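PDB 4HXY: Plm1 from Streptomyces sp. HK803, which probably reduces, with NADPH, the beta-keto group of a polyketide intermediate, as the ketoreductase domain of the first module in phoslactomycin biosynthesis. Local coordinates for residues V110-R115 against G127-L131. Sequence-based numbering, arbitrary orientation.
Sequences VWGLGR and GLVDL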
ATOM      1  N   VAL A 110      -8.509   1.580   0.919  1.00  4.61           N
ATOM      2  CA  VAL A 110      -9.272   2.826   0.867  1.00  5.11           C
ATOM      3  C   VAL A 110      -8.328   4.020   1.009  1.00  4.37           C
ATOM      4  O   VAL A 110      -8.460   5.028   0.304  1.00  4.91           O
ATOM      5  CB  VAL A 110     -10.310   2.893   1.982  1.00  5.17           C
ATOM      6  CG1 VAL A 110     -11.013   4.218   1.944  1.00  5.51           C
ATOM      7  CG2 VAL A 110     -11.400   1.771   1.830  1.00  4.84           C
ATOM      8  N   TRP A 111      -7.386   3.914   1.949  1.00  4.61           N
ATOM      9  CA  TRP A 111      -6.420   4.992   2.201  1.00  5.02           C
ATOM     10  C   TRP A 111      -5.445   5.162   1.030  1.00  5.04           C
ATOM     11  O   TRP A 111      -5.082   6.288   0.661  1.00  5.40           O
ATOM     12  CB  TRP A 111      -5.674   4.745   3.523  1.00  4.85           C
ATOM     13  CG  TRP A 111      -6.503   5.139   4.675  1.00  6.27           C
ATOM     14  CD1 TRP A 111      -7.722   4.627   5.025  1.00  5.77           C
ATOM     15  CD2 TRP A 111      -6.221   6.169   5.620  1.00  4.72           C
ATOM     16  NE1 TRP A 111      -8.203   5.260   6.124  1.00  7.58           N
ATOM     17  CE2 TRP A 111      -7.295   6.204   6.527  1.00  4.66           C
ATOM     18  CE3 TRP A 111      -5.134   7.033   5.826  1.00  6.46           C
ATOM     19  CZ2 TRP A 111      -7.339   7.083   7.589  1.00  5.42           C
ATOM     20  CZ3 TRP A 111      -5.207   7.918   6.883  1.00  5.97           C
ATOM     21  CH2 TRP A 111      -6.269   7.902   7.770  1.00  5.86           C
ATOM     22  N   GLY A 112      -5.027   4.059   0.422  1.00  4.83           N
ATOM     23  CA  GLY A 112      -4.152   4.147  -0.747  1.00  4.38           C
ATOM     24  C   GLY A 112      -4.820   4.928  -1.856  1.00  4.09           C
ATOM     25  O   GLY A 112      -4.228   5.827  -2.437  1.00  5.00           O
ATOM     26  N   LEU A 113      -6.077   4.591  -2.139  1.00  4.40           N
ATOM     27  CA  LEU A 113      -6.829   5.268  -3.173  1.00  4.80           C
ATOM     28  C   LEU A 113      -7.173   6.709  -2.803  1.00  4.43           C
ATOM     29  O   LEU A 113      -7.078   7.609  -3.634  1.00  5.72           O
ATOM     30  CB  LEU A 113      -8.105   4.481  -3.495  1.00  4.65           C
ATOM     31  CG  LEU A 113      -8.821   4.993  -4.735  1.00  7.58           C
ATOM     32  CD1 LEU A 113      -9.318   3.779  -5.565  1.00 12.27           C
ATOM     33  CD2 LEU A 113      -9.938   5.929  -4.354  1.00  9.83           C
ATOM     34  N   GLY A 114      -7.567   6.923  -1.555  1.00  4.75           N
ATOM     35  CA  GLY A 114      -7.969   8.235  -1.072  1.00  4.56           C
ATOM     36  C   GLY A 114      -6.870   9.274  -1.183  1.00  4.28           C
ATOM     37  O   GLY A 114      -7.115  10.409  -1.561  1.00  5.02           O
ATOM     38  N   ARG A 115      -5.638   8.885  -0.876  1.00  4.65           N
ATOM     39  CA  ARG A 115      -4.503   9.782  -1.101  1.00  4.18           C
ATOM     40  C   ARG A 115      -4.363  10.223  -2.563  1.00  5.84           C
ATOM     41  O   ARG A 115      -4.061  11.383  -2.840  1.00  6.63           O
ATOM     42  CB  ARG A 115      -3.197   9.150  -0.612  1.00  4.79           C
ATOM     43  CG  ARG A 115      -3.069   9.128   0.926  1.00  5.46           C
ATOM     44  CD  ARG A 115      -1.718   8.588   1.400  1.00  6.87           C
ATOM     45  NE  ARG A 115      -1.666   7.116   1.362  1.00  5.74           N
ATOM     46  CZ  ARG A 115      -1.991   6.318   2.370  1.00  6.31           C
ATOM     47  NH1 ARG A 115      -2.362   6.804   3.551  1.00  5.85           N
ATOM     48  NH2 ARG A 115      -1.922   5.012   2.217  1.00  6.83           N
ATOM     49  N   GLY A 127     -10.780  14.519   3.075  1.00  7.36           N
ATOM     50  CA  GLY A 127      -9.786  13.704   3.728  1.00  7.02           C
ATOM     51  C   GLY A 127     -10.274  12.335   4.159  1.00  6.71           C
ATOM     52  O   GLY A 127     -11.412  11.925   3.858  1.00  6.68           O
ATOM     53  N   LEU A 128      -9.404  11.664   4.901  1.00  6.24           N
ATOM     54  CA  LEU A 128      -9.630  10.318   5.437  1.00  5.84           C
ATOM     55  C   LEU A 128      -9.650  10.382   6.953  1.00  6.48           C
ATOM     56  O   LEU A 128      -8.802  11.049   7.556  1.00  5.81           O
ATOM     57  CB  LEU A 128      -8.498   9.381   4.991  1.00  6.09           C
ATOM     58  CG  LEU A 128      -8.485   9.051   3.502  1.00  5.02           C
ATOM     59  CD1 LEU A 128      -7.060   8.806   2.923  1.00  5.39           C
ATOM     60  CD2 LEU A 128      -9.388   7.836   3.275  1.00  8.55           C
ATOM     61  N   VAL A 129     -10.626   9.704   7.566  1.00  6.24           N
ATOM     62  CA  VAL A 129     -10.667   9.537   9.014  1.00  7.02           C
ATOM     63  C   VAL A 129     -10.924   8.090   9.383  1.00  7.67           C
ATOM     64  O   VAL A 129     -11.942   7.526   9.001  1.00  9.13           O
ATOM     65  CB  VAL A 129     -11.724  10.409   9.683  1.00  7.39           C
ATOM     66  CG1 VAL A 129     -11.524  10.365  11.218  1.00  7.94           C
ATOM     67  CG2 VAL A 129     -11.662  11.859   9.169  1.00  7.20           C
ATOM     68  N   ASP A 130     -10.004   7.504  10.145  1.00  7.87           N
ATOM     69  CA  ASP A 130     -10.145   6.126  10.600  1.00  8.16           C
ATOM     70  C   ASP A 130     -10.722   6.127  12.030  1.00  8.86           C
ATOM     71  O   ASP A 130     -10.162   6.743  12.934  1.00  9.76           O
ATOM     72  CB  ASP A 130      -8.828   5.370  10.541  1.00  8.10           C
ATOM     73  CG  ASP A 130      -9.012   3.886  10.813  1.00  8.63           C
ATOM     74  OD1 ASP A 130      -9.537   3.156   9.921  1.00  8.38           O
ATOM     75  OD2 ASP A 130      -8.630   3.463  11.918  1.00  9.50           O
ATOM     76  N   LEU A 131     -11.851   5.461  12.212  1.00  9.14           N
ATOM     77  CA  LEU A 131     -12.564   5.477  13.478  1.00  9.39           C
ATOM     78  C   LEU A 131     -12.508   4.089  14.105  1.00 10.00           C
ATOM     79  O   LEU A 131     -12.301   3.102  13.421  1.00  9.86           O
ATOM     80  CB  LEU A 131     -14.039   5.834  13.249  1.00  9.68           C
ATOM     81  CG  LEU A 131     -14.319   7.155  12.537  1.00 10.61           C
ATOM     82  CD1 LEU A 131     -15.806   7.313  12.356  1.00 12.05           C
ATOM     83  CD2 LEU A 131     -13.742   8.334  13.292  1.00 10.03           C
TER
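The indole of W111 lies with one face over the side chain of L128, packing helix 105-120 onto strand 125-131 within the beta-alpha-beta unit that begins with strand 85-90. The two strands run parallel and the helix joins them, a Rossmann-like unit consistent with the structural subdomain of modular ketoreductases. L128 CB makes a CH-pi contact 3.7 Å from the centroid of the W111 six-membered ring and 11° off its normal. Beyond it the methyls split: L128 CD1 lies against W111 CD2 and CE3, while L128 CD2 lies against W111 CD1 and NE1, 4.0 Å from each. L128 CD2 also meets V110 CG1 at 4.2 Å, and L128 CD1 rests against the backbone of G114, where a beta carbon would clash with it. With CG anti to its carbonyl carbon, chi1 -79° sends the W111 indole across toward the strand, and its rim atom CZ2 reaches D130. Replacing W111 by an alanine is likely to uncover L128 on its aromatic side and to take from T89 OG1 its indole N-H partner. D130 turns its carboxylate to T89, the A92 amide and R164; its backbone N meets the indole edge in plane, 3.7 Å from W111 CZ2.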